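Local coordinates for protein vacuolar aminopeptidase 1 (Saccharomyces cerevisiae, PDB 5JGF) that removes N-terminal amino acids, preferably neutral or hydrophobic ones, from peptides in the vacuole as a dodecameric zinc aminopeptidase, and is the main cargo of the cytoplasm-to-vacuole targeting pathway, at residues V97-K105 with F211-L219; K105-V116 with T184-T192. All coordinates share one frame; numbering follows the deposited sequence.

Interaction 1: V97-K105 with F211-L219; sequences VKLKPVSFK and FGKHCIHLL
The loop that leaves strand 96-99 of the six-stranded antiparallel sheet in this M18 aminopeptidase is joined through Ser103 and Phe104 to the residues leading into helix 216-226, Lys213, His214 and the N-cap Cys215. The imidazole of His214 turns its edge to Ser103 OG and Lys100 O. Ser103 OG lies 2.7 Å from His214 ND1 in a hydrogen bond whose donor is not settled. At the other nitrogen, His214 NE2 is bonded to a water 2.8 Å away that also donates to Pro101 O. Both ring nitrogens are thus engaged, which probably restrains the rotation of the imidazole. An alanine in place of His214 would remove the ring and probably leave Ser103 OG without its imidazole partner and the water at Pro101 O less firmly held. Beside it, Phe104 N donates to Lys213 O (3.2 Å) from above the carbonyl plane, 38° out of it, and the same oxygen receives a CA-H contact from Val102. The Phe104 side chain, its CG anti to the backbone N (chi1 -174°), is carried toward Cys215, where the CD2 edge of its ring meets Cys215 N at 3.7 Å. Leu99 and Leu218 meet tip to tip, CD2 to CD2. A second water joins Ser103 OG to Cys215 N, while Cys215 SG caps the helix by accepting from Leu218 N at 3.5 Å.

Interaction 2: K105-V116 with T184-T192; sequences KDTAEGYGRIAV and TIPVIGFPT
Gly112 and Gly189 form an antiparallel hydrogen-bonded pair, with Gly112 N donating almost straight to Gly189 O (2.7 Å, 174° at the hydrogen), before the register slips by one residue and Arg113 pairs with Val187 in a non-hydrogen-bonded position. Gly112 O is gripped by two donors from the same face of its carbonyl plane, Ile188 N at 2.8 Å and Gly189 N at 3.3 Å; Ile114 N adds a weak bond to Pro186 O. Tyr111 and Phe190 make a T-shaped pair, planes at 80°, in which the edge of Phe190 points at the tyrosine face and its CD1 stands over the ring centre, 3.6 Å above the plane. One face of the Phe190 ring in turn receives Gly110 O. Gly110 belongs to a type I' turn from Ala108 to Tyr111, and a side chain on it would collide with Phe190 CZ. The pairing contains a classic beta bulge, Ile188 and Gly189 both opposing Gly112, in the join between strand 112-119 and strand 187-189, the outermost strand of the six-stranded antiparallel sheet within this chain. Beyond it, Arg113 bends at chi3 (-65°), bringing NH1 to 3.7 Å from Ile185 CD1, while Lys105 CE sits over one face of the guanidinium; NH1 is hydrogen-bonded to Asn352 of a neighbouring subunit. On the other side of the strands, Ile114 CG2 packs against Ile188 CD1, crossing at about a right angle. Val116 CG2 reaches the Pro186 ring at CD, 3.5 Å away.

Interactions 1 and 2 are neighbouring parts of one antiparallel sheet, their centres about 11 Å apart, and Lys105 belongs to both. Strands 96-99 and 112-119 are neighbours in the sheet, and probable hydrogen bonds join the two contacts directly: Ser103 O to Ala115 N at 2.8 Å and Lys100 N to Ala115 O at 3.1 Å. Along the chain, interaction 2 is nested inside the loop closed by interaction 1. Both lie away from the two zinc ions, one held by His91, Asp262 and Asp344 and the other by Asp262, Glu299 and His438, and both touch other copies of the protein: His361 of a second subunit is hydrogen-bonded to Val102 N, and Asn407 of that subunit to Val116 O.

Interaction 1: V97-K105 with F211-L219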
ATOM      1  N   VAL D  97      11.318  25.634 -27.687  1.00 11.76           N
ATOM      2  CA  VAL D  97      12.465  24.848 -27.247  1.00 11.68           C
ATOM      3  C   VAL D  97      13.695  25.678 -27.598  1.00 13.23           C
ATOM      4  O   VAL D  97      13.832  26.145 -28.727  1.00 13.03           O
ATOM      5  CB  VAL D  97      12.511  23.478 -27.968  1.00 11.07           C
ATOM      6  CG1 VAL D  97      13.794  22.746 -27.625  1.00 12.74           C
ATOM      7  CG2 VAL D  97      11.308  22.643 -27.559  1.00 13.08           C
ATOM      8  N   LYS D  98      14.577  25.868 -26.624  1.00 12.44           N
ATOM      9  CA  LYS D  98      15.777  26.682 -26.813  1.00 13.18           C
ATOM     10  C   LYS D  98      17.054  25.864 -26.892  1.00 13.72           C
ATOM     11  O   LYS D  98      17.250  24.945 -26.102  1.00 14.02           O
ATOM     12  CB  LYS D  98      15.924  27.661 -25.642  1.00 14.30           C
ATOM     13  CG  LYS D  98      14.819  28.691 -25.499  1.00 18.65           C
ATOM     14  CD  LYS D  98      14.966  29.767 -26.554  1.00 20.38           C
ATOM     15  CE  LYS D  98      14.055  30.954 -26.284  1.00 22.36           C
ATOM     16  NZ  LYS D  98      14.322  32.036 -27.275  1.00 17.55           N
ATOM     17  N   LEU D  99      17.931  26.189 -27.838  1.00 11.63           N
ATOM     18  CA  LEU D  99      19.202  25.480 -27.897  1.00 14.03           C
ATOM     19  C   LEU D  99      19.940  25.898 -26.630  1.00 14.04           C
ATOM     20  O   LEU D  99      19.836  27.047 -26.202  1.00 13.35           O
ATOM     21  CB  LEU D  99      20.025  25.898 -29.118  1.00 17.13           C
ATOM     22  CG  LEU D  99      19.952  24.975 -30.332  1.00 19.32           C
ATOM     23  CD1 LEU D  99      18.558  25.037 -30.936  1.00 21.46           C
ATOM     24  CD2 LEU D  99      20.999  25.393 -31.352  1.00 21.32           C
ATOM     25  N   LYS D 100      20.669  24.972 -26.022  1.00 14.77           N
ATOM     26  CA  LYS D 100      21.417  25.292 -24.814  1.00 14.68           C
ATOM     27  C   LYS D 100      22.647  26.127 -25.176  1.00 14.10           C
ATOM     28  O   LYS D 100      23.044  26.173 -26.338  1.00 14.96           O
ATOM     29  CB  LYS D 100      21.836  24.001 -24.105  1.00 14.81           C
ATOM     30  CG  LYS D 100      20.704  23.367 -23.299  1.00 15.67           C
ATOM     31  CD  LYS D 100      21.053  21.965 -22.835  1.00 16.38           C
ATOM     32  CE  LYS D 100      19.981  21.414 -21.896  1.00 14.45           C
ATOM     33  NZ  LYS D 100      19.876  19.930 -22.039  1.00 13.26           N
ATOM     34  N   PRO D 101      23.245  26.820 -24.188  1.00 15.90           N
ATOM     35  CA  PRO D 101      24.435  27.651 -24.410  1.00 14.15           C
ATOM     36  C   PRO D 101      25.472  26.854 -25.195  1.00 16.02           C
ATOM     37  O   PRO D 101      26.177  27.386 -26.055  1.00 16.17           O
ATOM     38  CB  PRO D 101      24.882  27.981 -22.992  1.00 14.65           C
ATOM     39  CG  PRO D 101      23.571  28.146 -22.291  1.00 15.15           C
ATOM     40  CD  PRO D 101      22.772  26.951 -22.798  1.00 14.99           C
ATOM     41  N   VAL D 102      25.562  25.567 -24.881  1.00 15.73           N
ATOM     42  CA  VAL D 102      26.447  24.652 -25.590  1.00 15.67           C
ATOM     43  C   VAL D 102      25.491  23.555 -26.050  1.00 17.41           C
ATOM     44  O   VAL D 102      25.049  22.738 -25.244  1.00 15.22           O
ATOM     45  CB  VAL D 102      27.529  24.035 -24.668  1.00 15.69           C
ATOM     46  CG1 VAL D 102      28.355  23.015 -25.446  1.00 15.49           C
ATOM     47  CG2 VAL D 102      28.435  25.127 -24.111  1.00 16.22           C
ATOM     48  N   SER D 103      25.150  23.553 -27.336  1.00 16.35           N
ATOM     49  CA  SER D 103      24.220  22.555 -27.858  1.00 16.52           C
ATOM     50  C   SER D 103      24.946  21.317 -28.352  1.00 17.37           C
ATOM     51  O   SER D 103      24.314  20.326 -28.715  1.00 14.68           O
ATOM     52  CB  SER D 103      23.401  23.138 -29.012  1.00 17.12           C
ATOM     53  OG  SER D 103      24.194  23.266 -30.181  1.00 16.84           O
ATOM     54  N   PHE D 104      26.273  21.376 -28.359  1.00 17.84           N
ATOM     55  CA  PHE D 104      27.074  20.260 -28.842  1.00 19.65           C
ATOM     56  C   PHE D 104      26.867  18.952 -28.088  1.00 19.53           C
ATOM     57  O   PHE D 104      26.819  18.923 -26.860  1.00 20.19           O
ATOM     58  CB  PHE D 104      28.563  20.634 -28.822  1.00 20.99           C
ATOM     59  CG  PHE D 104      29.458  19.589 -29.435  1.00 23.43           C
ATOM     60  CD1 PHE D 104      29.799  18.441 -28.729  1.00 24.14           C
ATOM     61  CD2 PHE D 104      29.929  19.738 -30.737  1.00 25.11           C
ATOM     62  CE1 PHE D 104      30.595  17.452 -29.309  1.00 26.28           C
ATOM     63  CE2 PHE D 104      30.725  18.758 -31.327  1.00 26.16           C
ATOM     64  CZ  PHE D 104      31.058  17.611 -30.611  1.00 26.37           C
ATOM     65  N   LYS D 105      26.742  17.870 -28.849  1.00 21.06           N
ATOM     66  CA  LYS D 105      26.588  16.530 -28.292  1.00 20.73           C
ATOM     67  C   LYS D 105      27.395  15.592 -29.180  1.00 21.15           C
ATOM     68  O   LYS D 105      27.414  15.756 -30.399  1.00 19.63           O
ATOM     69  CB  LYS D 105      25.125  16.074 -28.307  1.00 20.65           C
ATOM     70  CG  LYS D 105      24.194  16.838 -27.383  1.00 21.31           C
ATOM     71  CD  LYS D 105      22.795  16.241 -27.415  1.00 20.12           C
ATOM     72  CE  LYS D 105      22.747  14.861 -26.767  1.00 22.57           C
ATOM     73  NZ  LYS D 105      22.934  14.916 -25.289  1.00 22.73           N
ATOM     74  N   PHE D 211      33.119  28.154 -31.723  1.00 23.60           N
ATOM     75  CA  PHE D 211      33.651  26.871 -32.159  1.00 25.44           C
ATOM     76  C   PHE D 211      33.745  25.934 -30.963  1.00 25.55           C
ATOM     77  O   PHE D 211      34.271  26.302 -29.915  1.00 25.80           O
ATOM     78  CB  PHE D 211      35.030  27.022 -32.804  1.00 27.35           C
ATOM     79  CG  PHE D 211      35.638  25.713 -33.215  1.00 29.14           C
ATOM     80  CD1 PHE D 211      36.530  25.050 -32.378  1.00 29.69           C
ATOM     81  CD2 PHE D 211      35.269  25.108 -34.410  1.00 30.38           C
ATOM     82  CE1 PHE D 211      37.042  23.802 -32.724  1.00 29.93           C
ATOM     83  CE2 PHE D 211      35.774  23.858 -34.766  1.00 29.95           C
ATOM     84  CZ  PHE D 211      36.661  23.205 -33.922  1.00 30.98           C
ATOM     85  N   GLY D 212      33.226  24.724 -31.122  1.00 26.79           N
ATOM     86  CA  GLY D 212      33.263  23.766 -30.036  1.00 27.21           C
ATOM     87  C   GLY D 212      32.008  23.802 -29.185  1.00 26.92           C
ATOM     88  O   GLY D 212      31.664  22.805 -28.550  1.00 27.99           O
ATOM     89  N   LYS D 213      31.318  24.942 -29.170  1.00 24.52           N
ATOM     90  CA  LYS D 213      30.095  25.078 -28.382  1.00 23.25           C
ATOM     91  C   LYS D 213      28.883  24.524 -29.128  1.00 21.82           C
ATOM     92  O   LYS D 213      27.871  24.170 -28.523  1.00 19.53           O
ATOM     93  CB  LYS D 213      29.853  26.547 -28.022  1.00 25.40           C
ATOM     94  CG  LYS D 213      30.861  27.125 -27.039  1.00 28.70           C
ATOM     95  CD  LYS D 213      30.426  28.502 -26.563  1.00 33.58           C
ATOM     96  CE  LYS D 213      31.320  29.024 -25.445  1.00 37.10           C
ATOM     97  NZ  LYS D 213      32.743  29.143 -25.867  1.00 40.55           N
ATOM     98  N   HIS D 214      29.000  24.463 -30.450  1.00 20.42           N
ATOM     99  CA  HIS D 214      27.946  23.948 -31.314  1.00 19.93           C
ATOM    100  C   HIS D 214      28.669  23.205 -32.429  1.00 21.76           C
ATOM    101  O   HIS D 214      29.738  23.635 -32.853  1.00 20.63           O
ATOM    102  CB  HIS D 214      27.133  25.099 -31.904  1.00 18.30           C
ATOM    103  CG  HIS D 214      26.562  26.023 -30.874  1.00 18.78           C
ATOM    104  ND1 HIS D 214      25.511  25.668 -30.056  1.00 17.37           N
ATOM    105  CD2 HIS D 214      26.918  27.276 -30.508  1.00 18.17           C
ATOM    106  CE1 HIS D 214      25.244  26.663 -29.230  1.00 19.08           C
ATOM    107  NE2 HIS D 214      26.083  27.652 -29.483  1.00 19.28           N
ATOM    108  N   CYS D 215      28.103  22.099 -32.903  1.00 23.59           N
ATOM    109  CA  CYS D 215      28.762  21.338 -33.958  1.00 25.79           C
ATOM    110  C   CYS D 215      29.016  22.237 -35.159  1.00 25.11           C
ATOM    111  O   CYS D 215      28.224  23.131 -35.464  1.00 22.46           O
ATOM    112  CB  CYS D 215      27.917  20.131 -34.374  1.00 28.98           C
ATOM    113  SG  CYS D 215      26.370  20.554 -35.161  1.00 39.48           S
ATOM    114  N   ILE D 216      30.132  21.991 -35.834  1.00 24.52           N
ATOM    115  CA  ILE D 216      30.520  22.786 -36.990  1.00 24.89           C
ATOM    116  C   ILE D 216      29.458  22.820 -38.085  1.00 24.10           C
ATOM    117  O   ILE D 216      29.320  23.828 -38.781  1.00 25.16           O
ATOM    118  CB  ILE D 216      31.862  22.282 -37.578  1.00 24.77           C
ATOM    119  CG1 ILE D 216      32.388  23.294 -38.598  1.00 25.76           C
ATOM    120  CG2 ILE D 216      31.677  20.919 -38.236  1.00 25.24           C
ATOM    121  CD1 ILE D 216      32.675  24.652 -38.002  1.00 26.52           C
ATOM    122  N   HIS D 217      28.706  21.733 -38.239  1.00 23.77           N
ATOM    123  CA  HIS D 217      27.658  21.685 -39.255  1.00 22.63           C
ATOM    124  C   HIS D 217      26.603  22.752 -38.982  1.00 22.80           C
ATOM    125  O   HIS D 217      26.179  23.466 -39.893  1.00 23.51           O
ATOM    126  CB  HIS D 217      27.012  20.302 -39.283  1.00 25.09           C
ATOM    127  N   LEU D 218      26.185  22.858 -37.724  1.00 22.32           N
ATOM    128  CA  LEU D 218      25.185  23.848 -37.337  1.00 21.63           C
ATOM    129  C   LEU D 218      25.721  25.267 -37.496  1.00 19.95           C
ATOM    130  O   LEU D 218      25.017  26.148 -37.991  1.00 18.30           O
ATOM    131  CB  LEU D 218      24.743  23.625 -35.886  1.00 22.45           C
ATOM    132  CG  LEU D 218      23.760  24.653 -35.304  1.00 25.12           C
ATOM    133  CD1 LEU D 218      22.498  24.726 -36.161  1.00 26.20           C
ATOM    134  CD2 LEU D 218      23.402  24.269 -33.874  1.00 27.54           C
ATOM    135  N   LEU D 219      26.965  25.490 -37.080  1.00 18.21           N
ATOM    136  CA  LEU D 219      27.564  26.818 -37.202  1.00 20.03           C
ATOM    137  C   LEU D 219      27.627  27.254 -38.667  1.00 20.29           C
ATOM    138  O   LEU D 219      27.294  28.392 -38.997  1.00 19.98           O
ATOM    139  CB  LEU D 219      28.970  26.833 -36.585  1.00 19.48           C
ATOM    140  CG  LEU D 219      29.025  26.661 -35.059  1.00 21.36           C
ATOM    141  CD1 LEU D 219      30.469  26.672 -34.576  1.00 21.17           C
ATOM    142  CD2 LEU D 219      28.233  27.788 -34.400  1.00 20.08           C
TER
HETATM  143  O   HOH W   1      25.331  29.815 -27.811  1.00 27.87           O
HETATM  144  O   HOH W   2      25.550  21.428 -31.823  1.00 15.75           O

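Interaction 2: K105-V116 with T184-T192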
ATOM      1  N   LYS D 105      26.742  17.870 -28.849  1.00 21.06           N
ATOM      2  CA  LYS D 105      26.588  16.530 -28.292  1.00 20.73           C
ATOM      3  C   LYS D 105      27.395  15.592 -29.180  1.00 21.15           C
ATOM      4  O   LYS D 105      27.414  15.756 -30.399  1.00 19.63           O
ATOM      5  CB  LYS D 105      25.125  16.074 -28.307  1.00 20.65           C
ATOM      6  CG  LYS D 105      24.194  16.838 -27.383  1.00 21.31           C
ATOM      7  CD  LYS D 105      22.795  16.241 -27.415  1.00 20.12           C
ATOM      8  CE  LYS D 105      22.747  14.861 -26.767  1.00 22.57           C
ATOM      9  NZ  LYS D 105      22.934  14.916 -25.289  1.00 22.73           N
ATOM     10  N   ASP D 106      28.072  14.621 -28.576  1.00 22.48           N
ATOM     11  CA  ASP D 106      28.842  13.665 -29.361  1.00 24.11           C
ATOM     12  C   ASP D 106      27.825  12.855 -30.147  1.00 23.68           C
ATOM     13  O   ASP D 106      26.681  12.711 -29.714  1.00 21.39           O
ATOM     14  CB  ASP D 106      29.634  12.713 -28.460  1.00 27.02           C
ATOM     15  CG  ASP D 106      30.617  13.434 -27.565  1.00 29.69           C
ATOM     16  OD1 ASP D 106      31.345  14.312 -28.067  1.00 30.88           O
ATOM     17  OD2 ASP D 106      30.666  13.111 -26.360  1.00 32.76           O
ATOM     18  N   THR D 107      28.223  12.334 -31.303  1.00 23.74           N
ATOM     19  CA  THR D 107      27.294  11.520 -32.073  1.00 23.78           C
ATOM     20  C   THR D 107      27.036  10.265 -31.249  1.00 22.91           C
ATOM     21  O   THR D 107      27.892   9.839 -30.470  1.00 22.01           O
ATOM     22  CB  THR D 107      27.867  11.123 -33.453  1.00 25.94           C
ATOM     23  OG1 THR D 107      29.189  10.599 -33.290  1.00 27.70           O
ATOM     24  CG2 THR D 107      27.899  12.325 -34.384  1.00 27.72           C
ATOM     25  N   ALA D 108      25.849   9.695 -31.409  1.00 21.96           N
ATOM     26  CA  ALA D 108      25.460   8.492 -30.683  1.00 20.16           C
ATOM     27  C   ALA D 108      25.143   7.432 -31.726  1.00 19.90           C
ATOM     28  O   ALA D 108      24.111   7.500 -32.397  1.00 17.59           O
ATOM     29  CB  ALA D 108      24.237   8.776 -29.821  1.00 20.82           C
ATOM     30  N   GLU D 109      26.042   6.459 -31.855  1.00 18.56           N
ATOM     31  CA  GLU D 109      25.904   5.392 -32.838  1.00 19.61           C
ATOM     32  C   GLU D 109      25.705   6.023 -34.214  1.00 20.05           C
ATOM     33  O   GLU D 109      25.008   5.476 -35.069  1.00 19.43           O
ATOM     34  CB  GLU D 109      24.717   4.477 -32.509  1.00 21.10           C
ATOM     35  CG  GLU D 109      24.782   3.776 -31.154  1.00 23.21           C
ATOM     36  CD  GLU D 109      26.063   2.979 -30.935  1.00 26.01           C
ATOM     37  OE1 GLU D 109      26.601   2.411 -31.904  1.00 24.73           O
ATOM     38  OE2 GLU D 109      26.521   2.908 -29.775  1.00 31.93           O
ATOM     39  N   GLY D 110      26.311   7.192 -34.415  1.00 18.56           N
ATOM     40  CA  GLY D 110      26.206   7.865 -35.696  1.00 17.99           C
ATOM     41  C   GLY D 110      25.178   8.978 -35.800  1.00 18.53           C
ATOM     42  O   GLY D 110      25.230   9.784 -36.726  1.00 17.31           O
ATOM     43  N   TYR D 111      24.240   9.030 -34.859  1.00 15.92           N
ATOM     44  CA  TYR D 111      23.205  10.057 -34.881  1.00 15.85           C
ATOM     45  C   TYR D 111      23.683  11.391 -34.338  1.00 16.01           C
ATOM     46  O   TYR D 111      24.356  11.448 -33.309  1.00 16.25           O
ATOM     47  CB  TYR D 111      21.999   9.616 -34.055  1.00 14.70           C
ATOM     48  CG  TYR D 111      21.086   8.635 -34.747  1.00 15.10           C
ATOM     49  CD1 TYR D 111      20.016   9.078 -35.526  1.00 15.40           C
ATOM     50  CD2 TYR D 111      21.274   7.262 -34.599  1.00 16.77           C
ATOM     51  CE1 TYR D 111      19.149   8.172 -36.134  1.00 13.46           C
ATOM     52  CE2 TYR D 111      20.417   6.355 -35.202  1.00 14.38           C
ATOM     53  CZ  TYR D 111      19.358   6.814 -35.963  1.00 14.81           C
ATOM     54  OH  TYR D 111      18.497   5.901 -36.528  1.00 15.69           O
ATOM     55  N   GLY D 112      23.321  12.460 -35.038  1.00 15.64           N
ATOM     56  CA  GLY D 112      23.676  13.791 -34.595  1.00 14.88           C
ATOM     57  C   GLY D 112      22.479  14.321 -33.827  1.00 16.28           C
ATOM     58  O   GLY D 112      21.339  14.190 -34.283  1.00 16.12           O
ATOM     59  N   ARG D 113      22.732  14.888 -32.651  1.00 13.96           N
ATOM     60  CA  ARG D 113      21.679  15.448 -31.808  1.00 14.16           C
ATOM     61  C   ARG D 113      22.155  16.793 -31.271  1.00 14.59           C
ATOM     62  O   ARG D 113      23.349  17.082 -31.293  1.00 15.63           O
ATOM     63  CB  ARG D 113      21.390  14.519 -30.622  1.00 12.97           C
ATOM     64  CG  ARG D 113      20.814  13.158 -31.005  1.00 14.02           C
ATOM     65  CD  ARG D 113      20.541  12.312 -29.770  1.00 14.59           C
ATOM     66  NE  ARG D 113      21.770  11.963 -29.059  1.00 16.02           N
ATOM     67  CZ  ARG D 113      21.803  11.314 -27.899  1.00 17.11           C
ATOM     68  NH1 ARG D 113      20.669  10.941 -27.314  1.00 17.44           N
ATOM     69  NH2 ARG D 113      22.966  11.038 -27.322  1.00 17.65           N
ATOM     70  N   ILE D 114      21.223  17.621 -30.809  1.00 14.04           N
ATOM     71  CA  ILE D 114      21.589  18.909 -30.233  1.00 14.23           C
ATOM     72  C   ILE D 114      20.971  19.024 -28.847  1.00 14.22           C
ATOM     73  O   ILE D 114      19.830  18.617 -28.630  1.00 14.65           O
ATOM     74  CB  ILE D 114      21.114  20.110 -31.093  1.00 15.39           C
ATOM     75  CG1 ILE D 114      19.624  19.982 -31.411  1.00 17.22           C
ATOM     76  CG2 ILE D 114      21.950  20.198 -32.366  1.00 16.19           C
ATOM     77  CD1 ILE D 114      19.046  21.210 -32.102  1.00 18.07           C
ATOM     78  N   ALA D 115      21.739  19.568 -27.912  1.00 12.93           N
ATOM     79  CA  ALA D 115      21.265  19.743 -26.545  1.00 13.96           C
ATOM     80  C   ALA D 115      20.357  20.968 -26.499  1.00 13.45           C
ATOM     81  O   ALA D 115      20.737  22.050 -26.952  1.00 12.55           O
ATOM     82  CB  ALA D 115      22.449  19.921 -25.606  1.00 14.13           C
ATOM     83  N   VAL D 116      19.157  20.792 -25.956  1.00 12.50           N
ATOM     84  CA  VAL D 116      18.185  21.876 -25.876  1.00 12.11           C
ATOM     85  C   VAL D 116      17.487  21.898 -24.522  1.00 12.54           C
ATOM     86  O   VAL D 116      17.621  20.968 -23.727  1.00 12.95           O
ATOM     87  CB  VAL D 116      17.102  21.735 -26.976  1.00 12.90           C
ATOM     88  CG1 VAL D 116      17.752  21.733 -28.354  1.00 12.42           C
ATOM     89  CG2 VAL D 116      16.310  20.446 -26.770  1.00 13.88           C
ATOM     90  N   THR D 184      13.720  13.313 -24.523  1.00 13.09           N
ATOM     91  CA  THR D 184      13.174  14.186 -25.556  1.00 13.16           C
ATOM     92  C   THR D 184      14.275  15.056 -26.154  1.00 13.43           C
ATOM     93  O   THR D 184      14.280  16.277 -25.984  1.00 14.56           O
ATOM     94  CB  THR D 184      12.061  15.076 -24.977  1.00 12.11           C
ATOM     95  OG1 THR D 184      12.599  15.886 -23.931  1.00 13.28           O
ATOM     96  CG2 THR D 184      10.939  14.221 -24.409  1.00 14.38           C
ATOM     97  N   ILE D 185      15.205  14.415 -26.854  1.00 12.12           N
ATOM     98  CA  ILE D 185      16.330  15.114 -27.465  1.00 13.54           C
ATOM     99  C   ILE D 185      16.173  15.164 -28.983  1.00 14.01           C
ATOM    100  O   ILE D 185      15.959  14.143 -29.635  1.00 12.09           O
ATOM    101  CB  ILE D 185      17.669  14.418 -27.108  1.00 14.74           C
ATOM    102  CG1 ILE D 185      17.790  14.285 -25.585  1.00 13.32           C
ATOM    103  CG2 ILE D 185      18.845  15.224 -27.653  1.00 11.96           C
ATOM    104  CD1 ILE D 185      19.001  13.482 -25.120  1.00 13.89           C
ATOM    105  N   PRO D 186      16.269  16.369 -29.567  1.00 14.30           N
ATOM    106  CA  PRO D 186      16.123  16.486 -31.020  1.00 13.25           C
ATOM    107  C   PRO D 186      17.244  15.802 -31.792  1.00 13.82           C
ATOM    108  O   PRO D 186      18.426  15.969 -31.473  1.00 14.13           O
ATOM    109  CB  PRO D 186      16.127  17.999 -31.258  1.00 13.17           C
ATOM    110  CG  PRO D 186      15.688  18.576 -29.930  1.00 14.85           C
ATOM    111  CD  PRO D 186      16.403  17.694 -28.941  1.00 12.93           C
ATOM    112  N   VAL D 187      16.862  15.028 -32.805  1.00 14.29           N
ATOM    113  CA  VAL D 187      17.819  14.351 -33.669  1.00 12.88           C
ATOM    114  C   VAL D 187      17.951  15.285 -34.865  1.00 16.42           C
ATOM    115  O   VAL D 187      16.950  15.656 -35.484  1.00 15.25           O
ATOM    116  CB  VAL D 187      17.290  12.976 -34.124  1.00 13.75           C
ATOM    117  CG1 VAL D 187      18.171  12.409 -35.228  1.00 14.03           C
ATOM    118  CG2 VAL D 187      17.262  12.023 -32.935  1.00 12.63           C
ATOM    119  N   ILE D 188      19.182  15.670 -35.184  1.00 14.68           N
ATOM    120  CA  ILE D 188      19.413  16.606 -36.271  1.00 16.30           C
ATOM    121  C   ILE D 188      20.005  15.990 -37.539  1.00 17.18           C
ATOM    122  O   ILE D 188      19.908  16.574 -38.617  1.00 18.12           O
ATOM    123  CB  ILE D 188      20.296  17.780 -35.758  1.00 18.37           C
ATOM    124  CG1 ILE D 188      20.312  18.920 -36.774  1.00 21.53           C
ATOM    125  CG2 ILE D 188      21.704  17.287 -35.455  1.00 18.68           C
ATOM    126  CD1 ILE D 188      20.788  20.240 -36.185  1.00 21.76           C
ATOM    127  N   GLY D 189      20.609  14.812 -37.429  1.00 17.94           N
ATOM    128  CA  GLY D 189      21.163  14.192 -38.621  1.00 18.35           C
ATOM    129  C   GLY D 189      21.853  12.861 -38.408  1.00 19.47           C
ATOM    130  O   GLY D 189      21.821  12.292 -37.320  1.00 17.38           O
ATOM    131  N   PHE D 190      22.457  12.353 -39.477  1.00 20.35           N
ATOM    132  CA  PHE D 190      23.205  11.106 -39.441  1.00 20.87           C
ATOM    133  C   PHE D 190      24.240  11.274 -40.543  1.00 23.65           C
ATOM    134  O   PHE D 190      24.060  10.802 -41.662  1.00 23.53           O
ATOM    135  CB  PHE D 190      22.313   9.898 -39.740  1.00 21.38           C
ATOM    136  CG  PHE D 190      22.918   8.594 -39.309  1.00 22.30           C
ATOM    137  CD1 PHE D 190      22.697   8.103 -38.028  1.00 21.08           C
ATOM    138  CD2 PHE D 190      23.775   7.895 -40.154  1.00 23.01           C
ATOM    139  CE1 PHE D 190      23.323   6.940 -37.591  1.00 20.75           C
ATOM    140  CE2 PHE D 190      24.408   6.729 -39.723  1.00 23.79           C
ATOM    141  CZ  PHE D 190      24.182   6.252 -38.441  1.00 22.52           C
ATOM    142  N   PRO D 191      25.340  11.974 -40.237  1.00 26.35           N
ATOM    143  CA  PRO D 191      26.408  12.221 -41.207  1.00 27.90           C
ATOM    144  C   PRO D 191      27.215  11.007 -41.653  1.00 30.50           C
ATOM    145  O   PRO D 191      27.240   9.976 -40.986  1.00 29.95           O
ATOM    146  CB  PRO D 191      27.278  13.248 -40.496  1.00 27.41           C
ATOM    147  CG  PRO D 191      27.159  12.841 -39.067  1.00 28.10           C
ATOM    148  CD  PRO D 191      25.673  12.567 -38.928  1.00 25.52           C
ATOM    149  N   THR D 192      27.876  11.152 -42.796  1.00 33.13           N
ATOM    150  CA  THR D 192      28.724  10.107 -43.357  1.00 36.96           C
ATOM    151  C   THR D 192      30.095  10.744 -43.579  1.00 40.01           C
ATOM    152  O   THR D 192      30.208  11.961 -43.686  1.00 39.51           O
ATOM    153  CB  THR D 192      28.163   9.581 -44.695  1.00 37.06           C
ATOM    154  OG1 THR D 192      27.914  10.678 -45.578  1.00 37.76           O
ATOM    155  CG2 THR D 192      26.860   8.819 -44.463  1.00 38.08           C
TER
HETATM  156  O   HOH W   3      27.289   9.371 -38.383  1.00 24.03           O